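Local atomic coordinates of endonuclease and methylase LlaGI (Lactococcus lactis, PDB entry 5FFJ), a protein that belongs to the Type ISP restriction-modification enzymes, which cut and methylate DNA, and in this nuclease-deletion form keeps helicase-like ATPase, methyltransferase and specificity domains. Residues A[1142-1156]-A[1194-1206]. Residues are numbered along the deposited sequence; the frame is centred on the assembly and turned at random.
With nucleotides of chain C; nucleotides of chain B.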
# COMPACT_ATOMS: atom_id res chain seq x y z
N MET A 1142 -11.74 -31.70 11.62
CA MET A 1142 -10.96 -32.40 12.63
C MET A 1142 -10.15 -31.44 13.48
O MET A 1142 -10.11 -30.24 13.22
CB MET A 1142 -10.03 -33.42 11.97
CG MET A 1142 -9.18 -32.85 10.85
SD MET A 1142 -8.25 -34.15 10.00
CE MET A 1142 -7.08 -34.62 11.27
N LEU A 1143 -9.51 -31.99 14.52
CA LEU A 1143 -8.67 -31.20 15.41
C LEU A 1143 -7.24 -31.16 14.89
O LEU A 1143 -6.75 -32.13 14.31
CB LEU A 1143 -8.70 -31.78 16.82
CG LEU A 1143 -9.96 -31.49 17.63
CD1 LEU A 1143 -10.07 -32.46 18.79
CD2 LEU A 1143 -9.94 -30.05 18.13
N ALA A 1144 -6.58 -30.03 15.11
CA ALA A 1144 -5.20 -29.85 14.68
C ALA A 1144 -4.49 -28.81 15.53
O ALA A 1144 -5.12 -27.90 16.07
CB ALA A 1144 -5.16 -29.45 13.21
N MET A 1145 -3.18 -28.97 15.67
CA MET A 1145 -2.34 -27.95 16.31
C MET A 1145 -2.09 -26.80 15.35
O MET A 1145 -1.32 -26.94 14.39
CB MET A 1145 -1.01 -28.54 16.76
CG MET A 1145 -1.01 -29.11 18.17
SD MET A 1145 -1.34 -27.85 19.42
CE MET A 1145 -1.16 -28.79 20.92
N TYR A 1146 -2.74 -25.67 15.60
CA TYR A 1146 -2.56 -24.49 14.77
C TYR A 1146 -1.32 -23.72 15.22
O TYR A 1146 -0.54 -23.25 14.40
CB TYR A 1146 -3.81 -23.61 14.84
CG TYR A 1146 -3.79 -22.43 13.90
CD1 TYR A 1146 -3.84 -22.62 12.53
CD2 TYR A 1146 -3.74 -21.14 14.39
CE1 TYR A 1146 -3.83 -21.54 11.66
CE2 TYR A 1146 -3.73 -20.06 13.53
CZ TYR A 1146 -3.77 -20.26 12.17
OH TYR A 1146 -3.76 -19.19 11.31
N ARG A 1147 -1.16 -23.60 16.54
CA ARG A 1147 -0.02 -22.91 17.13
C ARG A 1147 0.39 -23.67 18.39
O ARG A 1147 -0.36 -24.51 18.87
CB ARG A 1147 -0.39 -21.46 17.45
CG ARG A 1147 -0.69 -20.61 16.23
CD ARG A 1147 0.51 -20.48 15.30
NE ARG A 1147 0.12 -20.68 13.90
CZ ARG A 1147 -0.19 -19.71 13.05
NH1 ARG A 1147 -0.16 -18.43 13.43
NH2 ARG A 1147 -0.53 -20.01 11.81
N PRO A 1148 1.59 -23.39 18.92
CA PRO A 1148 2.00 -24.24 20.05
C PRO A 1148 1.05 -24.11 21.25
O PRO A 1148 0.73 -22.99 21.66
CB PRO A 1148 3.41 -23.73 20.39
CG PRO A 1148 3.53 -22.41 19.75
CD PRO A 1148 2.57 -22.34 18.62
N PHE A 1149 0.58 -25.25 21.75
CA PHE A 1149 -0.38 -25.33 22.85
C PHE A 1149 -1.75 -24.75 22.47
O PHE A 1149 -2.64 -24.62 23.32
CB PHE A 1149 0.16 -24.61 24.09
CG PHE A 1149 1.56 -25.04 24.47
CD1 PHE A 1149 1.78 -26.29 25.01
CD2 PHE A 1149 2.63 -24.19 24.27
CE1 PHE A 1149 3.06 -26.69 25.35
CE2 PHE A 1149 3.91 -24.58 24.61
CZ PHE A 1149 4.12 -25.83 25.15
N THR A 1150 -1.91 -24.43 21.19
CA THR A 1150 -3.18 -23.96 20.65
C THR A 1150 -3.68 -24.91 19.57
O THR A 1150 -3.11 -24.98 18.48
CB THR A 1150 -3.06 -22.55 20.04
OG1 THR A 1150 -2.38 -21.68 20.96
CG2 THR A 1150 -4.45 -21.98 19.71
N LYS A 1151 -4.73 -25.66 19.89
CA LYS A 1151 -5.35 -26.56 18.92
C LYS A 1151 -6.73 -26.05 18.53
O LYS A 1151 -7.61 -25.85 19.37
CB LYS A 1151 -5.42 -27.99 19.48
CG LYS A 1151 -6.37 -28.23 20.64
CD LYS A 1151 -6.20 -29.65 21.16
CE LYS A 1151 -7.15 -29.96 22.31
NZ LYS A 1151 -6.70 -31.16 23.07
N LYS A 1152 -6.89 -25.81 17.23
CA LYS A 1152 -8.14 -25.36 16.64
C LYS A 1152 -8.77 -26.49 15.85
O LYS A 1152 -8.17 -27.55 15.66
CB LYS A 1152 -7.90 -24.17 15.70
CG LYS A 1152 -7.57 -22.86 16.39
CD LYS A 1152 -7.37 -21.75 15.36
CE LYS A 1152 -7.45 -20.37 15.98
NZ LYS A 1152 -7.31 -19.31 14.94
N TYR A 1153 -10.00 -26.26 15.39
CA TYR A 1153 -10.65 -27.18 14.47
C TYR A 1153 -10.29 -26.82 13.03
O TYR A 1153 -10.20 -25.65 12.68
CB TYR A 1153 -12.16 -27.16 14.66
CG TYR A 1153 -12.62 -27.92 15.88
CD1 TYR A 1153 -12.85 -29.29 15.83
CD2 TYR A 1153 -12.82 -27.27 17.09
CE1 TYR A 1153 -13.27 -29.99 16.94
CE2 TYR A 1153 -13.24 -27.96 18.21
CZ TYR A 1153 -13.46 -29.32 18.13
OH TYR A 1153 -13.88 -30.02 19.24
N LEU A 1154 -10.09 -27.85 12.21
CA LEU A 1154 -9.64 -27.67 10.84
C LEU A 1154 -10.50 -28.49 9.88
O LEU A 1154 -10.77 -29.67 10.13
CB LEU A 1154 -8.17 -28.07 10.70
CG LEU A 1154 -7.66 -28.49 9.31
CD1 LEU A 1154 -7.65 -27.31 8.36
CD2 LEU A 1154 -6.28 -29.11 9.41
N TYR A 1155 -10.93 -27.85 8.80
CA TYR A 1155 -11.56 -28.56 7.70
C TYR A 1155 -10.47 -29.06 6.76
O TYR A 1155 -10.08 -28.36 5.82
CB TYR A 1155 -12.56 -27.66 6.97
CG TYR A 1155 -13.28 -28.34 5.82
CD1 TYR A 1155 -14.16 -29.39 6.04
CD2 TYR A 1155 -13.10 -27.90 4.51
CE1 TYR A 1155 -14.82 -30.00 4.99
CE2 TYR A 1155 -13.76 -28.51 3.46
CZ TYR A 1155 -14.62 -29.56 3.70
OH TYR A 1155 -15.27 -30.16 2.65
N ARG A 1156 -9.95 -30.26 7.03
CA ARG A 1156 -8.90 -30.84 6.20
C ARG A 1156 -9.50 -31.50 4.97
O ARG A 1156 -10.13 -32.55 5.05
CB ARG A 1156 -8.07 -31.86 6.98
CG ARG A 1156 -6.82 -32.28 6.22
CD ARG A 1156 -6.22 -33.54 6.78
NE ARG A 1156 -7.14 -34.66 6.67
CZ ARG A 1156 -6.80 -35.93 6.88
NH1 ARG A 1156 -5.55 -36.23 7.19
NH2 ARG A 1156 -7.71 -36.88 6.77
N THR A 1194 11.37 -27.39 19.49
CA THR A 1194 10.61 -28.57 19.11
C THR A 1194 9.46 -28.79 20.09
O THR A 1194 9.60 -28.58 21.29
CB THR A 1194 11.50 -29.84 19.08
OG1 THR A 1194 10.70 -30.98 18.71
CG2 THR A 1194 12.14 -30.09 20.43
N LEU A 1195 8.31 -29.19 19.55
CA LEU A 1195 7.13 -29.45 20.37
C LEU A 1195 6.36 -30.64 19.80
O LEU A 1195 5.98 -30.65 18.63
CB LEU A 1195 6.22 -28.22 20.42
CG LEU A 1195 4.99 -28.30 21.32
CD1 LEU A 1195 5.38 -28.70 22.74
CD2 LEU A 1195 4.26 -26.97 21.33
N ILE A 1196 6.15 -31.65 20.64
CA ILE A 1196 5.45 -32.85 20.20
C ILE A 1196 3.95 -32.61 20.18
O ILE A 1196 3.41 -31.90 21.03
CB ILE A 1196 5.79 -34.05 21.11
CG1 ILE A 1196 5.29 -35.36 20.49
CG2 ILE A 1196 5.22 -33.85 22.50
CD1 ILE A 1196 5.90 -36.59 21.10
N SER A 1197 3.27 -33.21 19.20
CA SER A 1197 1.84 -33.04 19.04
C SER A 1197 1.13 -34.37 18.85
O SER A 1197 1.66 -35.30 18.25
CB SER A 1197 1.54 -32.12 17.85
OG SER A 1197 0.14 -32.05 17.61
N GLU A 1198 -0.08 -34.45 19.39
CA GLU A 1198 -0.92 -35.63 19.28
C GLU A 1198 -1.86 -35.51 18.09
O GLU A 1198 -2.60 -36.45 17.76
CB GLU A 1198 -1.72 -35.82 20.57
CG GLU A 1198 -2.22 -37.23 20.80
CD GLU A 1198 -2.97 -37.36 22.12
OE1 GLU A 1198 -3.12 -36.33 22.82
OE2 GLU A 1198 -3.41 -38.48 22.45
N TYR A 1199 -1.83 -34.35 17.44
CA TYR A 1199 -2.76 -34.03 16.37
C TYR A 1199 -2.04 -33.53 15.12
O TYR A 1199 -0.83 -33.31 15.13
CB TYR A 1199 -3.75 -32.95 16.84
CG TYR A 1199 -4.57 -33.36 18.04
CD1 TYR A 1199 -4.03 -33.34 19.32
CD2 TYR A 1199 -5.90 -33.74 17.90
CE1 TYR A 1199 -4.78 -33.71 20.42
CE2 TYR A 1199 -6.66 -34.10 18.99
CZ TYR A 1199 -6.09 -34.08 20.25
OH TYR A 1199 -6.84 -34.44 21.35
N LEU A 1200 -2.80 -33.38 14.04
CA LEU A 1200 -2.31 -32.75 12.82
C LEU A 1200 -1.77 -31.36 13.15
O LEU A 1200 -2.34 -30.66 13.98
CB LEU A 1200 -3.43 -32.68 11.78
CG LEU A 1200 -3.08 -32.24 10.36
CD1 LEU A 1200 -4.06 -32.88 9.40
CD2 LEU A 1200 -3.13 -30.73 10.22
N SER A 1201 -0.67 -30.97 12.51
CA SER A 1201 0.01 -29.73 12.86
C SER A 1201 0.11 -28.76 11.68
O SER A 1201 0.45 -29.15 10.56
CB SER A 1201 1.42 -30.02 13.39
OG SER A 1201 1.34 -30.72 14.62
N ASP A 1202 -0.19 -27.49 11.95
CA ASP A 1202 -0.04 -26.45 10.95
C ASP A 1202 1.44 -26.26 10.65
O ASP A 1202 2.29 -26.78 11.36
CB ASP A 1202 -0.65 -25.13 11.43
CG ASP A 1202 -0.87 -24.13 10.30
OD1 ASP A 1202 -1.53 -24.50 9.30
OD2 ASP A 1202 -0.39 -22.99 10.41
N MET A 1203 1.73 -25.50 9.60
CA MET A 1203 3.11 -25.19 9.27
C MET A 1203 3.69 -24.21 10.28
O MET A 1203 4.90 -24.17 10.48
CB MET A 1203 3.20 -24.62 7.85
CG MET A 1203 4.61 -24.39 7.34
SD MET A 1203 4.62 -23.19 6.01
CE MET A 1203 5.11 -24.22 4.64
N HIS A 1204 2.83 -23.43 10.91
CA HIS A 1204 3.30 -22.36 11.77
C HIS A 1204 3.19 -22.71 13.24
O HIS A 1204 3.15 -21.82 14.10
CB HIS A 1204 2.52 -21.08 11.45
CG HIS A 1204 2.72 -20.61 10.04
ND1 HIS A 1204 3.97 -20.29 9.54
CD2 HIS A 1204 1.85 -20.41 9.03
CE1 HIS A 1204 3.85 -19.91 8.28
NE2 HIS A 1204 2.57 -19.97 7.94
N VAL A 1205 3.18 -24.00 13.55
CA VAL A 1205 3.26 -24.45 14.93
C VAL A 1205 4.60 -24.02 15.51
O VAL A 1205 4.71 -23.71 16.70
CB VAL A 1205 3.10 -25.98 15.06
CG1 VAL A 1205 1.69 -26.40 14.71
CG2 VAL A 1205 4.13 -26.71 14.20
N ILE A 1206 5.62 -24.01 14.67
CA ILE A 1206 6.94 -23.51 15.05
C ILE A 1206 7.56 -22.72 13.90
O ILE A 1206 8.10 -23.29 12.95
CB ILE A 1206 7.90 -24.65 15.45
CG1 ILE A 1206 7.25 -25.55 16.51
CG2 ILE A 1206 9.20 -24.07 15.99
CD1 ILE A 1206 8.06 -26.77 16.85
P DG C 15 -1.94 -15.46 11.98
OP1 DG C 15 -3.37 -15.21 12.28
OP2 DG C 15 -1.12 -16.21 12.95
O5' DG C 15 -1.79 -16.20 10.56
C5' DG C 15 -2.94 -16.44 9.75
C4' DG C 15 -2.70 -15.99 8.32
O4' DG C 15 -1.32 -15.53 8.19
C3' DG C 15 -2.87 -17.08 7.27
O3' DG C 15 -3.48 -16.55 6.07
C2' DG C 15 -1.44 -17.56 7.04
C1' DG C 15 -0.65 -16.28 7.20
N9 DG C 15 0.75 -16.46 7.61
C8 DG C 15 1.21 -17.03 8.77
N7 DG C 15 2.52 -17.05 8.85
C5 DG C 15 2.95 -16.45 7.68
C6 DG C 15 4.26 -16.19 7.20
O6 DG C 15 5.34 -16.45 7.75
N1 DG C 15 4.24 -15.57 5.96
C2 DG C 15 3.11 -15.24 5.26
N2 DG C 15 3.29 -14.64 4.08
N3 DG C 15 1.88 -15.48 5.69
C4 DG C 15 1.87 -16.08 6.90
P DG C 16 -4.10 -17.52 4.95
OP1 DG C 16 -5.54 -17.20 4.82
OP2 DG C 16 -3.69 -18.91 5.27
O5' DG C 16 -3.36 -17.07 3.61
C5' DG C 16 -1.98 -16.78 3.66
C4' DG C 16 -1.38 -16.55 2.28
O4' DG C 16 0.06 -16.50 2.42
C3' DG C 16 -1.59 -17.66 1.27
O3' DG C 16 -1.20 -17.23 -0.02
C2' DG C 16 -0.61 -18.68 1.81
C1' DG C 16 0.59 -17.77 2.05
N9 DG C 16 1.50 -18.22 3.09
C8 DG C 16 1.20 -18.93 4.23
N7 DG C 16 2.25 -19.18 4.97
C5 DG C 16 3.30 -18.60 4.28
C6 DG C 16 4.68 -18.55 4.58
O6 DG C 16 5.27 -19.02 5.57
N1 DG C 16 5.40 -17.87 3.60
C2 DG C 16 4.85 -17.31 2.47
N2 DG C 16 5.69 -16.69 1.64
N3 DG C 16 3.56 -17.35 2.18
C4 DG C 16 2.85 -18.01 3.12
P DT B 8 13.85 -24.81 1.52
OP1 DT B 8 15.24 -24.98 1.02
OP2 DT B 8 13.47 -25.42 2.81
O5' DT B 8 13.52 -23.24 1.61
C5' DT B 8 13.42 -22.46 0.41
C4' DT B 8 12.89 -21.07 0.71
O4' DT B 8 11.44 -21.04 0.48
C3' DT B 8 13.07 -20.60 2.14
O3' DT B 8 13.21 -19.18 2.20
C2' DT B 8 11.77 -21.07 2.78
C1' DT B 8 10.78 -20.69 1.69
N1 DT B 8 9.44 -21.38 1.76
C2 DT B 8 8.35 -20.78 1.15
O2 DT B 8 8.41 -19.72 0.57
N3 DT B 8 7.18 -21.48 1.26
C4 DT B 8 6.98 -22.69 1.89
O4 DT B 8 5.89 -23.22 1.92
C5 DT B 8 8.16 -23.26 2.51
C7 DT B 8 8.07 -24.58 3.24
C6 DT B 8 9.31 -22.59 2.41
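M1145 pairs in parallel with S1201: its N donates to L1200 O, and its O takes the N-H of D1202 in a nearly straight bond (2.7 Å, 172°), adding the short strand 1200-1201 to the edge of hairpin 1142-1155. L1200 lies on the A1144 side, its CD2 on L1154 CD2 at 3.6 Å and its CD1 against M1142 CE and R1156 CD. One residue earlier, the Y1199 ring lies beside L1143, with CD2 3.6 Å from L1143 CB. Past the classic bulge of Y1146 and R1147 opposite T1150, L1195 puts CD2 over the face of F1149 and against P1148 CB.

The DNA end is built round R1147. Bends at chi2 (-62°) and chi3 (134°) lay its guanidinium flat between the Y1146 ring and H1204 CB. In its own plane NH2 reaches D1202 OD2 (3.3 Å), a salt bridge on the anti side of the carboxylate, while NH1 lies doubtfully close to OP2 of DG15 of chain C. From the other face of that carboxylate, H1204 N meets OD2, closing an Asx turn. H1204 NE2 donates to N7 of DG16 of chain C (3.1 Å). An alanine in place of this arginine is likely to leave D1202 without its cationic mate and the Y1146 ring without its cover. The arrangement is consistent with major-groove contact to a guanine by the specificity domain, whose hairpin backs the loop carrying H1204.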